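PDB 6JIG: GMP reductase, which probably catalyses the irreversible NADPH-dependent deamination of GMP to IMP, helping to balance adenine and guanine nucleotides. Local coordinates for residues A[38-43]-A[285-290]; A[306-311]-A[344-349]; A[267-272]-A[298-303]. The protein carries 1 engineered substitution. All blocks are in the same frame, centred on the assembly; numbering follows the deposited sequence.

Interaction 1: A[38-43]-A[285-290]; sequences RLSRNV and DIIAGN
D285, S40 and I287 join the hairpin of 37-40 and 43-45 to strand 285-291 of the TIM barrel. D285 has the most surface buried by the contact. Its carboxylate lies against the type I turn from S40 to V43 and takes three hydrogen bonds there. OD2 receives two of them. The backbone N of N42 reaches the syn lone pair of D285 OD2 at 2.7 Å. With OG between its own backbone N and carbonyl carbon (chi1 46°), the S40 hydroxyl is presented to the anti lone pair of D285 OD2 at 2.8 Å. Two donors, one on each lone pair, grip OD2. Next to this polar group, I287 CG1 lies 4.0 Å from S40 CB. I287 CD1 meets L39 CG at 3.9 Å, and the two side chains cross at about a right angle. L39 and S40 both face V43 in a classic beta bulge. R41 turns its end away from the strand, and its NH1 bonds to the carbonyl of R344. The other oxygen of D285 is held by the N42 amide: ND2 lies 2.8 Å from D285 OD1 in a nearly straight bond (173°), with OD1 close to the amide plane.

Interaction 2: A[306-311]-A[344-349]; sequences DGLKIG and RGVPCI
CG of L308 and CG1 of I349 are both anti to their own carbonyl carbons (chi1 -58° and -53°), which sets L308 CG against V346 and I349 CG1 near L308 O. V346 has CG1 anti to the backbone N, chi1 172°. This CG1 meets L308 CG at 3.9 Å, the two side chains crossing at about a right angle. V346 CG1 also packs 3.7 Å from the CA of G307, where no side chain intervenes. C348 SG lies 4.1 Å from L308 CB on the same face of the sheet. On the other face, I349 CB meets K309 CG at 4.1 Å. The K309 chain then bends away, and its NZ bonds to N290 and forms salt bridges with D259 and D351. The backbones run parallel, L308 beside C348 and K309 beside I349. L308 N donates to P347 O at 3.0 Å. I349 N returns a bond to L308 O at 2.8 Å, and I310 N reaches I349 O at 2.8 Å. L308 also touches helix 294-302, while I349 touches strand 370-373. This is the pairing of neighbouring parallel strands, 307-310 and 348-351, linked through helix 330-344 in a beta-alpha-beta unit of the closed TIM barrel.

Interaction 3: A[267-272]-A[298-303]; sequences LCINMV and EALIDA
I269 is the main projection of helix 267-272 toward helix 298-302. Its branches spread over three residues of the facing segment. CD1 reaches A299 and comes to 3.9 Å from its CB. CG1 lies against one methyl of L300, with 3.7 Å between I269 CG1 and L300 CD2. The second branch, CG2, is anti to the backbone N and meets A303 CB at 3.8 Å. The methyls of A299 and A303 are thus the small surfaces that receive the isoleucine, and A303 CB also lies 3.8 Å from I269 O. L300 is the return projection. Its CD2 sits in the notch between C268 SG and I269 CG1, and C268 SG is 3.8 Å from that methyl. The side chains of I269 and L300 cross obliquely.

The two helices belong to the outer layer of a TIM barrel. Strand 285-291 lies between them in the chain and runs beneath both. The axes of segments 267-272 and 298-302 approach to 9.5 Å and run in much the same direction, 23° apart. C268, V272 and L300 all touch A288 of that strand, and L300 also touches I291. A small residue on the barrel wall thus meets three larger side chains of the helix layer.

Toward the C-terminal end of the contact V272 packs on A303. V272 CG1 is anti to its backbone N, chi1 174°. This methyl lies 4.1 Å from A303 CB and rests against the backbone of the same residue, with V272 CG1 3.5 Å from A303 O.

How the interactions relate
All three interactions involve the TIM barrel, at different depths; interaction 1 attaches a hairpin to the start of one of its strands. Interaction 2 is wholly buried and joins two barrel strands by backbone bonds. Interaction 3 belongs to the outer helical layer and uses apolar side chains. Interaction 1 is partly buried, with an exposed residue at the hairpin, and relies on a buried carboxylate. Strand 285-291 is the shared element: it carries one side of interaction 1, lies under the helices of interaction 3 and neighbours strand 307-310 of interaction 2, where I286 O probably accepts a hydrogen bond from D306 N. R344 ties interaction 2 to interaction 3 through salt bridges with E298 and D302.

Interaction 1: A[38-43]-A[285-290]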
loop_
_atom_site.group_PDB
_atom_site.type_symbol
_atom_site.label_atom_id
_atom_site.label_comp_id
_atom_site.label_asym_id
_atom_site.label_seq_id
_atom_site.Cartn_x
_atom_site.Cartn_y
_atom_site.Cartn_z
ATOM N N ARG A 38 -25.851 33.937 -21.184
ATOM C CA ARG A 38 -25.170 34.433 -22.372
ATOM C C ARG A 38 -23.769 33.846 -22.445
ATOM O O ARG A 38 -23.014 33.881 -21.461
ATOM C CB ARG A 38 -25.098 35.958 -22.374
ATOM C CG ARG A 38 -26.462 36.627 -22.231
ATOM C CD ARG A 38 -26.438 38.068 -22.705
ATOM N NE ARG A 38 -26.606 38.135 -24.152
ATOM C CZ ARG A 38 -27.765 38.346 -24.772
ATOM N NH1 ARG A 38 -28.887 38.527 -24.078
ATOM N NH2 ARG A 38 -27.799 38.376 -26.098
ATOM N N LEU A 39 -23.444 33.285 -23.602
ATOM C CA LEU A 39 -22.074 32.904 -23.893
ATOM C C LEU A 39 -21.234 34.128 -24.225
ATOM O O LEU A 39 -20.083 34.248 -23.781
ATOM C CB LEU A 39 -22.068 31.919 -25.055
ATOM C CG LEU A 39 -20.687 31.560 -25.576
ATOM C CD1 LEU A 39 -19.962 30.687 -24.548
ATOM C CD2 LEU A 39 -20.801 30.853 -26.916
ATOM N N SER A 40 -21.802 35.038 -25.011
ATOM C CA SER A 40 -21.154 36.266 -25.436
ATOM C C SER A 40 -22.257 37.294 -25.664
ATOM O O SER A 40 -23.442 37.003 -25.474
ATOM C CB SER A 40 -20.316 36.052 -26.705
ATOM O OG SER A 40 -21.039 35.317 -27.677
ATOM N N ARG A 41 -21.860 38.499 -26.087
ATOM C CA ARG A 41 -22.806 39.615 -26.174
ATOM C C ARG A 41 -24.056 39.231 -26.959
ATOM O O ARG A 41 -25.175 39.596 -26.580
ATOM C CB ARG A 41 -22.142 40.830 -26.825
ATOM C CG ARG A 41 -21.209 41.700 -25.966
ATOM C CD ARG A 41 -20.940 43.004 -26.737
ATOM N NE ARG A 41 -19.760 43.769 -26.336
ATOM C CZ ARG A 41 -19.734 44.669 -25.349
ATOM N NH1 ARG A 41 -20.820 44.923 -24.616
ATOM N NH2 ARG A 41 -18.608 45.319 -25.084
ATOM N N ASN A 42 -23.894 38.471 -28.039
ATOM C CA ASN A 42 -25.020 38.188 -28.922
ATOM C C ASN A 42 -25.372 36.706 -29.000
ATOM O O ASN A 42 -26.071 36.298 -29.931
ATOM C CB ASN A 42 -24.728 38.758 -30.310
ATOM C CG ASN A 42 -24.428 40.241 -30.257
ATOM O OD1 ASN A 42 -25.299 41.040 -29.926
ATOM N ND2 ASN A 42 -23.184 40.614 -30.538
ATOM N N VAL A 43 -24.934 35.882 -28.042
ATOM C CA VAL A 43 -25.220 34.447 -28.084
ATOM C C VAL A 43 -25.763 34.008 -26.732
ATOM O O VAL A 43 -25.061 34.102 -25.719
ATOM C CB VAL A 43 -23.983 33.614 -28.454
ATOM C CG1 VAL A 43 -24.333 32.136 -28.460
ATOM C CG2 VAL A 43 -23.437 34.042 -29.820
ATOM N N ASP A 285 -19.583 36.823 -32.998
ATOM C CA ASP A 285 -18.991 37.249 -31.735
ATOM C C ASP A 285 -17.574 36.706 -31.590
ATOM O O ASP A 285 -17.286 35.561 -31.950
ATOM C CB ASP A 285 -19.851 36.774 -30.569
ATOM C CG ASP A 285 -21.020 37.702 -30.282
ATOM O OD1 ASP A 285 -21.262 38.651 -31.062
ATOM O OD2 ASP A 285 -21.711 37.464 -29.275
ATOM N N ILE A 286 -16.694 37.540 -31.048
ATOM C CA ILE A 286 -15.297 37.200 -30.818
ATOM C C ILE A 286 -15.095 37.112 -29.306
ATOM O O ILE A 286 -15.195 38.121 -28.601
ATOM C CB ILE A 286 -14.348 38.236 -31.433
ATOM C CG1 ILE A 286 -14.694 38.487 -32.913
ATOM C CG2 ILE A 286 -12.890 37.771 -31.305
ATOM C CD1 ILE A 286 -14.643 37.234 -33.773
ATOM N N ILE A 287 -14.803 35.905 -28.824
ATOM C CA ILE A 287 -14.460 35.642 -27.424
ATOM C C ILE A 287 -12.944 35.549 -27.335
ATOM O O ILE A 287 -12.284 35.096 -28.285
ATOM C CB ILE A 287 -15.149 34.352 -26.940
ATOM C CG1 ILE A 287 -16.673 34.494 -27.088
ATOM C CG2 ILE A 287 -14.768 34.005 -25.452
ATOM C CD1 ILE A 287 -17.441 33.195 -26.902
ATOM N N ALA A 288 -12.372 36.012 -26.218
ATOM C CA ALA A 288 -10.919 36.023 -26.084
ATOM C C ALA A 288 -10.513 35.664 -24.659
ATOM O O ALA A 288 -11.214 35.981 -23.700
ATOM C CB ALA A 288 -10.322 37.384 -26.435
ATOM N N GLY A 289 -9.365 35.013 -24.548
ATOM C CA GLY A 289 -8.778 34.639 -23.269
ATOM C C GLY A 289 -7.415 34.040 -23.548
ATOM O O GLY A 289 -6.977 33.975 -24.702
ATOM N N ASN A 290 -6.745 33.570 -22.488
ATOM C CA ASN A 290 -7.291 33.487 -21.131
ATOM C C ASN A 290 -6.693 34.550 -20.218
ATOM O O ASN A 290 -5.506 34.881 -20.322
ATOM C CB ASN A 290 -7.026 32.099 -20.539
ATOM C CG ASN A 290 -8.134 31.118 -20.850
ATOM O OD1 ASN A 290 -8.805 31.238 -21.873
ATOM N ND2 ASN A 290 -8.356 30.162 -19.949
#

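Interaction 2: A[306-311]-A[344-349]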
loop_
_atom_site.group_PDB
_atom_site.type_symbol
_atom_site.label_atom_id
_atom_site.label_comp_id
_atom_site.label_asym_id
_atom_site.label_seq_id
_atom_site.Cartn_x
_atom_site.Cartn_y
_atom_site.Cartn_z
ATOM N N ASP A 306 -16.379 40.274 -27.444
ATOM C CA ASP A 306 -17.769 40.011 -27.099
ATOM C C ASP A 306 -17.933 39.040 -25.934
ATOM O O ASP A 306 -19.056 38.851 -25.458
ATOM C CB ASP A 306 -18.512 39.453 -28.315
ATOM C CG ASP A 306 -18.480 40.413 -29.483
ATOM O OD1 ASP A 306 -19.105 41.480 -29.348
ATOM O OD2 ASP A 306 -17.800 40.123 -30.492
ATOM N N GLY A 307 -16.859 38.387 -25.507
ATOM C CA GLY A 307 -16.889 37.535 -24.331
ATOM C C GLY A 307 -15.464 37.317 -23.871
ATOM O O GLY A 307 -14.520 37.466 -24.655
ATOM N N LEU A 308 -15.306 36.981 -22.586
ATOM C CA LEU A 308 -13.989 36.778 -21.983
ATOM C C LEU A 308 -13.897 35.372 -21.414
ATOM O O LEU A 308 -14.871 34.855 -20.857
ATOM C CB LEU A 308 -13.711 37.784 -20.859
ATOM C CG LEU A 308 -13.786 39.247 -21.276
ATOM C CD1 LEU A 308 -13.707 40.175 -20.063
ATOM C CD2 LEU A 308 -12.667 39.537 -22.254
ATOM N N LYS A 309 -12.736 34.743 -21.564
ATOM C CA LYS A 309 -12.522 33.420 -20.988
ATOM C C LYS A 309 -11.504 33.572 -19.858
ATOM O O LYS A 309 -10.404 34.086 -20.076
ATOM C CB LYS A 309 -12.064 32.401 -22.040
ATOM C CG LYS A 309 -12.181 30.940 -21.526
ATOM C CD LYS A 309 -12.609 29.943 -22.621
ATOM C CE LYS A 309 -11.521 29.747 -23.677
ATOM N NZ LYS A 309 -10.214 29.266 -23.071
ATOM N N ILE A 310 -11.891 33.154 -18.654
ATOM C CA ILE A 310 -11.163 33.451 -17.421
ATOM C C ILE A 310 -10.484 32.177 -16.956
ATOM O O ILE A 310 -11.154 31.156 -16.773
ATOM C CB ILE A 310 -12.101 33.953 -16.305
ATOM C CG1 ILE A 310 -13.023 35.069 -16.796
ATOM C CG2 ILE A 310 -11.313 34.302 -15.019
ATOM C CD1 ILE A 310 -12.340 36.192 -17.457
ATOM N N GLY A 311 -9.168 32.241 -16.738
ATOM C CA GLY A 311 -8.477 31.142 -16.085
ATOM C C GLY A 311 -7.035 31.029 -16.539
ATOM O O GLY A 311 -6.784 30.754 -17.713
ATOM N N ARG A 344 -19.524 46.533 -18.370
ATOM C CA ARG A 344 -19.437 46.745 -19.805
ATOM C C ARG A 344 -20.367 45.835 -20.606
ATOM O O ARG A 344 -20.390 45.936 -21.840
ATOM C CB ARG A 344 -17.986 46.555 -20.275
ATOM C CG ARG A 344 -16.966 47.442 -19.553
ATOM C CD ARG A 344 -17.039 48.889 -20.055
ATOM N NE ARG A 344 -16.676 49.018 -21.466
ATOM C CZ ARG A 344 -15.433 49.161 -21.911
ATOM N NH1 ARG A 344 -14.415 49.182 -21.056
ATOM N NH2 ARG A 344 -15.200 49.272 -23.213
ATOM N N GLY A 345 -21.107 44.946 -19.946
ATOM C CA GLY A 345 -22.020 44.034 -20.623
ATOM C C GLY A 345 -21.370 42.888 -21.375
ATOM O O GLY A 345 -21.914 42.432 -22.387
ATOM N N VAL A 346 -20.227 42.393 -20.906
ATOM C CA VAL A 346 -19.473 41.378 -21.633
ATOM C C VAL A 346 -19.510 40.088 -20.815
ATOM O O VAL A 346 -18.963 40.055 -19.704
ATOM C CB VAL A 346 -18.030 41.828 -21.893
ATOM C CG1 VAL A 346 -17.206 40.679 -22.478
ATOM C CG2 VAL A 346 -18.006 43.038 -22.843
ATOM N N PRO A 347 -20.123 39.013 -21.313
ATOM C CA PRO A 347 -20.200 37.771 -20.531
ATOM C C PRO A 347 -18.840 37.114 -20.362
ATOM O O PRO A 347 -17.949 37.254 -21.203
ATOM C CB PRO A 347 -21.138 36.880 -21.356
ATOM C CG PRO A 347 -21.915 37.851 -22.244
ATOM C CD PRO A 347 -20.930 38.955 -22.543
ATOM N N CYS A 348 -18.702 36.355 -19.268
ATOM C CA CYS A 348 -17.440 35.704 -18.927
ATOM C C CYS A 348 -17.627 34.203 -18.771
ATOM O O CYS A 348 -18.599 33.750 -18.158
ATOM C CB CYS A 348 -16.850 36.286 -17.639
ATOM S SG CYS A 348 -16.329 38.008 -17.734
ATOM N N ILE A 349 -16.689 33.445 -19.334
ATOM C CA ILE A 349 -16.622 31.990 -19.208
ATOM C C ILE A 349 -15.602 31.661 -18.117
ATOM O O ILE A 349 -14.426 31.992 -18.264
ATOM C CB ILE A 349 -16.188 31.335 -20.536
ATOM C CG1 ILE A 349 -17.081 31.791 -21.702
ATOM C CG2 ILE A 349 -16.178 29.782 -20.404
ATOM C CD1 ILE A 349 -16.438 31.573 -23.062
#

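Interaction 3: A[267-272]-A[298-303]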
loop_
_atom_site.group_PDB
_atom_site.type_symbol
_atom_site.label_atom_id
_atom_site.label_comp_id
_atom_site.label_asym_id
_atom_site.label_seq_id
_atom_site.Cartn_x
_atom_site.Cartn_y
_atom_site.Cartn_z
ATOM N N LEU A 267 -0.428 40.320 -28.430
ATOM C CA LEU A 267 -0.746 39.311 -29.437
ATOM C C LEU A 267 -2.234 39.002 -29.446
ATOM O O LEU A 267 -2.863 38.897 -30.512
ATOM C CB LEU A 267 0.039 38.027 -29.165
ATOM C CG LEU A 267 1.536 37.995 -29.486
ATOM C CD1 LEU A 267 2.029 36.567 -29.407
ATOM C CD2 LEU A 267 1.801 38.576 -30.852
ATOM N N CYS A 268 -2.811 38.837 -28.254
ATOM C CA CYS A 268 -4.230 38.523 -28.170
ATOM C C CYS A 268 -5.071 39.748 -28.477
ATOM O O CYS A 268 -6.059 39.664 -29.211
ATOM C CB CYS A 268 -4.557 37.982 -26.762
ATOM S SG CYS A 268 -6.287 37.525 -26.549
ATOM N N ILE A 269 -4.691 40.903 -27.932
ATOM C CA ILE A 269 -5.457 42.125 -28.167
ATOM C C ILE A 269 -5.493 42.465 -29.655
ATOM O O ILE A 269 -6.519 42.910 -30.190
ATOM C CB ILE A 269 -4.857 43.277 -27.343
ATOM C CG1 ILE A 269 -5.211 43.122 -25.856
ATOM C CG2 ILE A 269 -5.296 44.631 -27.873
ATOM C CD1 ILE A 269 -4.270 43.888 -24.931
ATOM N N ASN A 270 -4.371 42.260 -30.341
ATOM C CA ASN A 270 -4.297 42.600 -31.758
ATOM C C ASN A 270 -5.045 41.591 -32.617
ATOM O O ASN A 270 -5.592 41.956 -33.665
ATOM C CB ASN A 270 -2.832 42.712 -32.181
ATOM C CG ASN A 270 -2.158 43.927 -31.584
ATOM O OD1 ASN A 270 -2.825 44.899 -31.224
ATOM N ND2 ASN A 270 -0.834 43.888 -31.482
ATOM N N MET A 271 -5.094 40.325 -32.191
ATOM C CA MET A 271 -5.913 39.352 -32.904
ATOM C C MET A 271 -7.395 39.691 -32.780
ATOM O O MET A 271 -8.143 39.591 -33.763
ATOM C CB MET A 271 -5.632 37.941 -32.382
ATOM C CG MET A 271 -6.262 36.840 -33.220
ATOM S SD MET A 271 -5.541 36.822 -34.886
ATOM C CE MET A 271 -6.530 35.547 -35.649
ATOM N N VAL A 272 -7.834 40.114 -31.589
ATOM C CA VAL A 272 -9.224 40.537 -31.414
ATOM C C VAL A 272 -9.529 41.731 -32.310
ATOM O O VAL A 272 -10.571 41.782 -32.974
ATOM C CB VAL A 272 -9.515 40.876 -29.943
ATOM C CG1 VAL A 272 -10.922 41.463 -29.821
ATOM C CG2 VAL A 272 -9.379 39.636 -29.062
ATOM N N GLU A 298 -10.408 44.630 -18.813
ATOM C CA GLU A 298 -10.556 45.951 -19.410
ATOM C C GLU A 298 -9.894 46.011 -20.779
ATOM O O GLU A 298 -10.478 46.527 -21.739
ATOM C CB GLU A 298 -9.959 47.008 -18.476
ATOM C CG GLU A 298 -10.054 48.442 -19.000
ATOM C CD GLU A 298 -11.466 49.002 -18.916
ATOM O OE1 GLU A 298 -12.201 48.606 -17.983
ATOM O OE2 GLU A 298 -11.841 49.839 -19.777
ATOM N N ALA A 299 -8.691 45.445 -20.902
ATOM C CA ALA A 299 -7.951 45.553 -22.156
ATOM C C ALA A 299 -8.625 44.760 -23.270
ATOM O O ALA A 299 -8.713 45.224 -24.418
ATOM C CB ALA A 299 -6.505 45.076 -21.953
ATOM N N LEU A 300 -9.083 43.551 -22.964
ATOM C CA LEU A 300 -9.709 42.747 -24.002
ATOM C C LEU A 300 -11.071 43.316 -24.386
ATOM O O LEU A 300 -11.434 43.313 -25.568
ATOM C CB LEU A 300 -9.821 41.285 -23.560
ATOM C CG LEU A 300 -8.525 40.449 -23.563
ATOM C CD1 LEU A 300 -8.869 38.981 -23.403
ATOM C CD2 LEU A 300 -7.746 40.645 -24.841
ATOM N N ILE A 301 -11.825 43.833 -23.411
ATOM C CA ILE A 301 -13.090 44.488 -23.737
ATOM C C ILE A 301 -12.847 45.716 -24.613
ATOM O O ILE A 301 -13.551 45.940 -25.606
ATOM C CB ILE A 301 -13.861 44.854 -22.459
ATOM C CG1 ILE A 301 -14.297 43.587 -21.708
ATOM C CG2 ILE A 301 -15.078 45.718 -22.806
ATOM C CD1 ILE A 301 -14.790 43.866 -20.311
ATOM N N ASP A 302 -11.853 46.535 -24.254
ATOM C CA ASP A 302 -11.526 47.709 -25.061
ATOM C C ASP A 302 -11.070 47.320 -26.463
ATOM O O ASP A 302 -11.247 48.095 -27.412
ATOM C CB ASP A 302 -10.436 48.541 -24.370
ATOM C CG ASP A 302 -10.947 49.294 -23.148
ATOM O OD1 ASP A 302 -12.174 49.390 -22.948
ATOM O OD2 ASP A 302 -10.103 49.787 -22.374
ATOM N N ALA A 303 -10.473 46.135 -26.619
ATOM C CA ALA A 303 -10.100 45.671 -27.948
ATOM C C ALA A 303 -11.296 45.185 -28.757
ATOM O O ALA A 303 -11.135 44.910 -29.951
ATOM C CB ALA A 303 -9.050 44.559 -27.858
#